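Local coordinates for protein citrate synthase (Metallosphaera sedula, PDB 6ABW) that probably condenses acetyl-CoA with oxaloacetate to give citrate and CoA in the tricarboxylic acid cycle, and binds acetyl-CoA, at residues E235-F238 against K239-V242; N294-A297 against R298-F301; A373-V376 against G377-K380. All coordinates share one frame; numbering follows the deposited sequence.

Contact 1: E235-F238 against K239-V242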
loop_
_atom_site.group_PDB
_atom_site.type_symbol
_atom_site.label_atom_id
_atom_site.label_comp_id
_atom_site.label_asym_id
_atom_site.label_seq_id
_atom_site.Cartn_x
_atom_site.Cartn_y
_atom_site.Cartn_z
ATOM N N GLU A 235 18.912 4.204 10.497
ATOM C CA GLU A 235 20.031 4.534 9.591
ATOM C C GLU A 235 20.590 5.929 9.839
ATOM O O GLU A 235 21.822 6.083 9.929
ATOM C CB GLU A 235 19.650 4.475 8.089
ATOM C CG GLU A 235 19.380 3.061 7.595
ATOM C CD GLU A 235 17.932 2.528 7.715
ATOM O OE1 GLU A 235 17.205 2.993 8.674
ATOM O OE2 GLU A 235 17.606 1.580 6.891
ATOM N N GLU A 236 19.704 6.916 10.047
ATOM C CA GLU A 236 20.142 8.301 10.172
ATOM C C GLU A 236 20.939 8.457 11.511
ATOM O O GLU A 236 21.958 9.167 11.554
ATOM C CB GLU A 236 18.972 9.273 10.168
ATOM C CG GLU A 236 18.397 9.489 8.766
ATOM C CD GLU A 236 19.484 9.874 7.739
ATOM O OE1 GLU A 236 19.739 9.128 6.747
ATOM O OE2 GLU A 236 20.147 10.885 7.969
ATOM N N ALA A 237 20.468 7.808 12.555
ATOM C CA ALA A 237 21.160 7.881 13.839
ATOM C C ALA A 237 22.557 7.244 13.703
ATOM O O ALA A 237 23.515 7.797 14.175
ATOM C CB ALA A 237 20.378 7.165 14.913
ATOM N N PHE A 238 22.641 6.076 13.086
ATOM C CA PHE A 238 23.871 5.306 13.027
ATOM C C PHE A 238 24.889 5.977 12.074
ATOM O O PHE A 238 26.090 5.909 12.336
ATOM C CB PHE A 238 23.577 3.925 12.556
ATOM C CG PHE A 238 24.746 2.985 12.627
ATOM C CD1 PHE A 238 25.022 2.252 13.769
ATOM C CD2 PHE A 238 25.560 2.835 11.535
ATOM C CE1 PHE A 238 26.096 1.368 13.808
ATOM C CE2 PHE A 238 26.652 2.005 11.602
ATOM C CZ PHE A 238 26.934 1.295 12.740
ATOM N N LYS A 239 24.390 6.660 11.056
ATOM C CA LYS A 239 25.241 7.402 10.118
ATOM C C LYS A 239 26.041 8.515 10.754
ATOM O O LYS A 239 27.152 8.775 10.288
ATOM C CB LYS A 239 24.489 7.928 8.893
ATOM C CG LYS A 239 24.276 6.839 7.855
ATOM C CD LYS A 239 23.262 7.308 6.803
ATOM C CE LYS A 239 23.034 6.182 5.818
ATOM N NZ LYS A 239 21.879 6.524 4.937
ATOM N N GLN A 240 25.539 9.065 11.859
ATOM C CA GLN A 240 26.338 9.941 12.697
ATOM C C GLN A 240 27.610 9.269 13.203
ATOM O O GLN A 240 28.701 9.856 13.114
ATOM C CB GLN A 240 25.548 10.417 13.905
ATOM C CG GLN A 240 24.319 11.194 13.517
ATOM C CD GLN A 240 23.471 11.521 14.746
ATOM O OE1 GLN A 240 23.110 12.694 14.939
ATOM N NE2 GLN A 240 23.091 10.479 15.542
ATOM N N PHE A 241 27.515 8.034 13.642
ATOM C CA PHE A 241 28.657 7.288 14.167
ATOM C C PHE A 241 29.663 6.978 13.063
ATOM O O PHE A 241 30.887 7.025 13.255
ATOM C CB PHE A 241 28.287 5.995 14.883
ATOM C CG PHE A 241 27.065 6.072 15.778
ATOM C CD1 PHE A 241 26.758 7.237 16.516
ATOM C CD2 PHE A 241 26.190 5.015 15.857
ATOM C CE1 PHE A 241 25.612 7.318 17.296
ATOM C CE2 PHE A 241 25.055 5.071 16.643
ATOM C CZ PHE A 241 24.746 6.217 17.376
ATOM N N VAL A 242 29.140 6.659 11.900
ATOM C CA VAL A 242 29.981 6.381 10.761
ATOM C C VAL A 242 30.797 7.612 10.333
ATOM O O VAL A 242 32.001 7.508 10.121
ATOM C CB VAL A 242 29.167 5.875 9.580
ATOM C CG1 VAL A 242 30.072 5.693 8.328
ATOM C CG2 VAL A 242 28.466 4.580 9.947
#
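Lys239 N donates to Glu235 O at 2.9 Å and Val242 N to Phe238 O at 3.2 Å, the i+4 to i pattern of an alpha-helix, and these eight residues are consecutive turns of helix 233-244 beside the acetyl-CoA pocket of citrate synthase. Ala237 O accepts from a side chain, Gln240 NE2 at 3.0 Å, alongside a weak bond from Gln240 N. That amide nitrogen lies in the carbonyl plane on a lone pair, with a C=O...N angle of 118°. Gln240 OE1 accepts from Met266 N, so both ends of the amide are engaged and its rotation is fixed, tying the helix to the loop that contains the acetyl-CoA-binding residues Leu265 and Gly267. Ala237 O also stands over the centre of the Phe241 ring, 3.7 Å above its plane. Phe241 in turn points its edge at the face of Phe238 in an offset edge-to-face pair, with centroids 5.6 Å apart and planes at 73°. Phe238 has CG anti to the backbone N (chi1 -172°), which carries its ring alongside the next turn, where CE2 meets Val242 CG2 at 3.6 Å. Tyr300, Tyr333 and Phe342 continue this aromatic packing around Phe238, while Phe326 meets Phe241. On the more exposed flank, Glu236 touches the bound acetyl-CoA; its chain is bent at the second torsion, and OE1 forms a long salt bridge of 3.8 Å with Lys239 NZ.

Contact 2: N294-A297 against R298-F301; sequences NSDA and RKYF
The carboxylate of Asp296 runs alongside the Tyr300 ring with the two planes 24° apart, and its OD1 comes within 3.4 Å of Tyr300 CE2. Over one face of that ring lies Lys299 CE, 3.9 Å above the plane and offset toward the rim; the ring of Tyr333 meets Tyr300 edge-to-face. Lys299 gets there by a bend at its third torsion (71°), which also brings NZ to 3.7 Å from Asp296 OD1, a long salt bridge. Gly245 O accepts a weak hydrogen bond from the same NZ. The contact is the first turns of helix 295-315, opened by an N-cap: Asn294 OD1 accepts from Ala297 N at 2.9 Å in a nearly straight bond (175°), satisfying an amide at the start of the helix, where no preceding turn supplies a carbonyl. The backbone pattern then begins with Arg298 N to Asn294 O at 2.8 Å. Arg298 NE forms a salt bridge with Glu292, at the end of the preceding helix. Among its neighbours, this helix start is wedged between helices: Phe301 packs on helix 278-292 and on helix 325-335, which Ala297 also touches, while Tyr300 rests against helix 233-244.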
loop_
_atom_site.group_PDB
_atom_site.type_symbol
_atom_site.label_atom_id
_atom_site.label_comp_id
_atom_site.label_asym_id
_atom_site.label_seq_id
_atom_site.Cartn_x
_atom_site.Cartn_y
_atom_site.Cartn_z
ATOM N N ASN A 294 33.750 -7.705 17.879
ATOM C CA ASN A 294 34.339 -7.255 16.618
ATOM C C ASN A 294 34.794 -5.792 16.790
ATOM O O ASN A 294 34.013 -4.946 17.216
ATOM C CB ASN A 294 33.325 -7.374 15.499
ATOM C CG ASN A 294 33.753 -6.628 14.258
ATOM O OD1 ASN A 294 33.264 -5.532 13.950
ATOM N ND2 ASN A 294 34.711 -7.197 13.553
ATOM N N SER A 295 36.036 -5.481 16.444
ATOM C CA SER A 295 36.584 -4.157 16.746
ATOM C C SER A 295 35.914 -3.016 15.943
ATOM O O SER A 295 35.844 -1.878 16.420
ATOM C CB SER A 295 38.083 -4.159 16.581
ATOM O OG SER A 295 38.368 -4.167 15.212
ATOM N N ASP A 296 35.360 -3.310 14.765
ATOM C CA ASP A 296 34.564 -2.312 14.027
ATOM C C ASP A 296 33.217 -1.964 14.766
ATOM O O ASP A 296 32.891 -0.793 15.040
ATOM C CB ASP A 296 34.267 -2.790 12.615
ATOM C CG ASP A 296 34.385 -1.678 11.602
ATOM O OD1 ASP A 296 34.029 -0.524 11.912
ATOM O OD2 ASP A 296 34.876 -1.952 10.490
ATOM N N ALA A 297 32.456 -3.011 15.068
ATOM C CA ALA A 297 31.255 -2.893 15.875
ATOM C C ALA A 297 31.537 -2.231 17.216
ATOM O O ALA A 297 30.754 -1.410 17.684
ATOM C CB ALA A 297 30.587 -4.246 16.071
ATOM N N ARG A 298 32.682 -2.551 17.815
ATOM C CA ARG A 298 33.051 -2.022 19.144
ATOM C C ARG A 298 33.266 -0.508 19.050
ATOM O O ARG A 298 32.844 0.229 19.926
ATOM C CB ARG A 298 34.339 -2.700 19.649
ATOM C CG ARG A 298 34.643 -2.419 21.117
ATOM C CD ARG A 298 36.089 -2.810 21.431
ATOM N NE ARG A 298 36.342 -2.942 22.869
ATOM C CZ ARG A 298 37.552 -3.084 23.442
ATOM N NH1 ARG A 298 37.642 -3.201 24.766
ATOM N NH2 ARG A 298 38.678 -3.099 22.716
ATOM N N LYS A 299 33.935 -0.074 17.991
ATOM C CA LYS A 299 34.215 1.302 17.735
ATOM C C LYS A 299 32.911 2.134 17.669
ATOM O O LYS A 299 32.808 3.239 18.285
ATOM C CB LYS A 299 34.999 1.343 16.422
ATOM C CG LYS A 299 35.606 2.624 15.984
ATOM C CD LYS A 299 36.222 2.482 14.588
ATOM C CE LYS A 299 35.147 2.350 13.491
ATOM N NZ LYS A 299 35.644 2.796 12.149
ATOM N N TYR A 300 31.915 1.613 16.943
ATOM C CA TYR A 300 30.617 2.311 16.814
ATOM C C TYR A 300 29.869 2.383 18.124
ATOM O O TYR A 300 29.272 3.402 18.394
ATOM C CB TYR A 300 29.806 1.698 15.657
ATOM C CG TYR A 300 30.420 1.978 14.303
ATOM C CD1 TYR A 300 30.895 3.258 13.943
ATOM C CD2 TYR A 300 30.603 0.960 13.391
ATOM C CE1 TYR A 300 31.484 3.495 12.707
ATOM C CE2 TYR A 300 31.158 1.200 12.135
ATOM C CZ TYR A 300 31.555 2.482 11.788
ATOM O OH TYR A 300 32.098 2.770 10.558
ATOM N N PHE A 301 29.923 1.352 18.936
ATOM C CA PHE A 301 29.307 1.295 20.236
ATOM C C PHE A 301 29.970 2.340 21.136
ATOM O O PHE A 301 29.293 3.105 21.783
ATOM C CB PHE A 301 29.378 -0.086 20.912
ATOM C CG PHE A 301 28.849 -0.087 22.315
ATOM C CD1 PHE A 301 27.488 -0.008 22.559
ATOM C CD2 PHE A 301 29.710 -0.093 23.409
ATOM C CE1 PHE A 301 26.950 -0.001 23.850
ATOM C CE2 PHE A 301 29.191 -0.004 24.725
ATOM C CZ PHE A 301 27.813 0.021 24.941
#

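Contact 3: A373-V376 against G377-K380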
loop_
_atom_site.group_PDB
_atom_site.type_symbol
_atom_site.label_atom_id
_atom_site.label_comp_id
_atom_site.label_asym_id
_atom_site.label_seq_id
_atom_site.Cartn_x
_atom_site.Cartn_y
_atom_site.Cartn_z
ATOM N N ALA A 373 -13.519 15.142 0.232
ATOM C CA ALA A 373 -12.695 16.243 -0.210
ATOM C C ALA A 373 -13.621 17.465 -0.444
ATOM O O ALA A 373 -14.619 17.377 -1.140
ATOM C CB ALA A 373 -11.914 15.894 -1.467
ATOM N N LEU A 374 -13.260 18.595 0.142
ATOM C CA LEU A 374 -13.982 19.830 -0.085
ATOM C C LEU A 374 -13.561 20.448 -1.428
ATOM O O LEU A 374 -12.376 20.753 -1.581
ATOM C CB LEU A 374 -13.696 20.785 1.076
ATOM C CG LEU A 374 -14.420 22.145 0.915
ATOM C CD1 LEU A 374 -15.899 21.920 1.060
ATOM C CD2 LEU A 374 -13.914 23.201 1.889
ATOM N N TYR A 375 -14.493 20.653 -2.372
ATOM C CA TYR A 375 -14.173 21.272 -3.654
ATOM C C TYR A 375 -13.884 22.767 -3.537
ATOM O O TYR A 375 -14.734 23.490 -3.089
ATOM C CB TYR A 375 -15.302 21.122 -4.658
ATOM C CG TYR A 375 -14.918 21.542 -6.036
ATOM C CD1 TYR A 375 -13.940 20.854 -6.752
ATOM C CD2 TYR A 375 -15.478 22.679 -6.634
ATOM C CE1 TYR A 375 -13.577 21.225 -8.020
ATOM C CE2 TYR A 375 -15.107 23.073 -7.915
ATOM C CZ TYR A 375 -14.157 22.372 -8.608
ATOM O OH TYR A 375 -13.845 22.750 -9.875
ATOM N N VAL A 376 -12.701 23.210 -3.972
ATOM C CA VAL A 376 -12.337 24.650 -3.956
ATOM C C VAL A 376 -11.889 25.078 -5.315
ATOM O O VAL A 376 -11.267 26.115 -5.473
ATOM C CB VAL A 376 -11.228 24.962 -2.916
ATOM C CG1 VAL A 376 -11.736 24.692 -1.525
ATOM C CG2 VAL A 376 -9.943 24.164 -3.159
ATOM N N GLY A 377 -12.212 24.295 -6.334
ATOM C CA GLY A 377 -11.718 24.527 -7.661
ATOM C C GLY A 377 -12.598 25.437 -8.506
ATOM O O GLY A 377 -13.544 26.024 -8.000
ATOM N N PRO A 378 -12.306 25.507 -9.798
ATOM C CA PRO A 378 -13.045 26.376 -10.689
ATOM C C PRO A 378 -14.540 26.141 -10.771
ATOM O O PRO A 378 -15.026 24.995 -10.752
ATOM C CB PRO A 378 -12.440 26.082 -12.046
ATOM C CG PRO A 378 -11.087 25.567 -11.757
ATOM C CD PRO A 378 -11.187 24.824 -10.495
ATOM N N LEU A 379 -15.265 27.246 -10.950
ATOM C CA LEU A 379 -16.643 27.192 -11.337
ATOM C C LEU A 379 -16.829 26.639 -12.759
ATOM O O LEU A 379 -15.882 26.498 -13.554
ATOM C CB LEU A 379 -17.295 28.593 -11.167
ATOM C CG LEU A 379 -17.244 29.084 -9.717
ATOM C CD1 LEU A 379 -17.856 30.457 -9.579
ATOM C CD2 LEU A 379 -17.951 28.098 -8.804
ATOM N N LYS A 380 -18.086 26.331 -13.073
ATOM C CA LYS A 380 -18.496 25.793 -14.353
ATOM C C LYS A 380 -17.880 26.534 -15.528
ATOM O O LYS A 380 -17.958 27.746 -15.567
ATOM C CB LYS A 380 -20.013 25.928 -14.446
ATOM C CG LYS A 380 -20.707 24.859 -15.200
ATOM C CD LYS A 380 -20.517 24.868 -16.679
ATOM C CE LYS A 380 -21.781 24.272 -17.303
ATOM N NZ LYS A 380 -21.453 23.716 -18.637
#
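Tyr375 and Gly377 form the centre of this turn, with Val376 as the link between them. The Tyr375 ring lies beneath the glycine backbone. Gly377 N stands 3.4 Å above the ring plane over its centre, and Gly377 CA sits 3.8 Å from the ring centroid, 28° off the normal, a CH-pi contact. With CG anti to the backbone N (chi1 -170°), Tyr375 directs its ring forward along the chain, under the residues that follow the strand. Tyr375 CZ comes within 3.4 Å of Gly377 CA, which, carrying no CB, can sit over the ring face. The chain leaves strand 372-375 at Val376. Beyond the glycine, Tyr375 OH donates to Pro378 O at 2.7 Å, the acceptor lying at the ring edge in its plane. A phenylalanine in place of Tyr375 would probably leave Pro378 O without this donor and let the tail swing more freely over the ring. The other subunit meets the same segment: Ala373 to Tyr375 pair in parallel with one of its strands, and Tyr32 of that subunit touches the Tyr375 ring. Pro378 N, a tertiary amide nitrogen with no hydrogen and a delocalised lone pair, makes no bond to Tyr375 OH 3.2 Å away; the hydroxyl donates to Pro378 O.

Along the chain the order is contact 1, contact 2, contact 3. The first two belong to the helical body: helix 233-244 and the start of helix 295-315 have contact centres 13 Å apart and touch directly, Phe238 CZ meeting Tyr300 CD2 at 3.7 Å. An aromatic cluster therefore connects the helix at the acetyl-CoA pocket to the start of helix 295-315, which lies away from the annotated sites. Contact 3 is remote, its centre about 46 Å from that of contact 1 and about 58 Å from that of contact 2, on the C-terminal tail reaching out to the second subunit. The set thus spans pocket-side helix packing and dimer assembly.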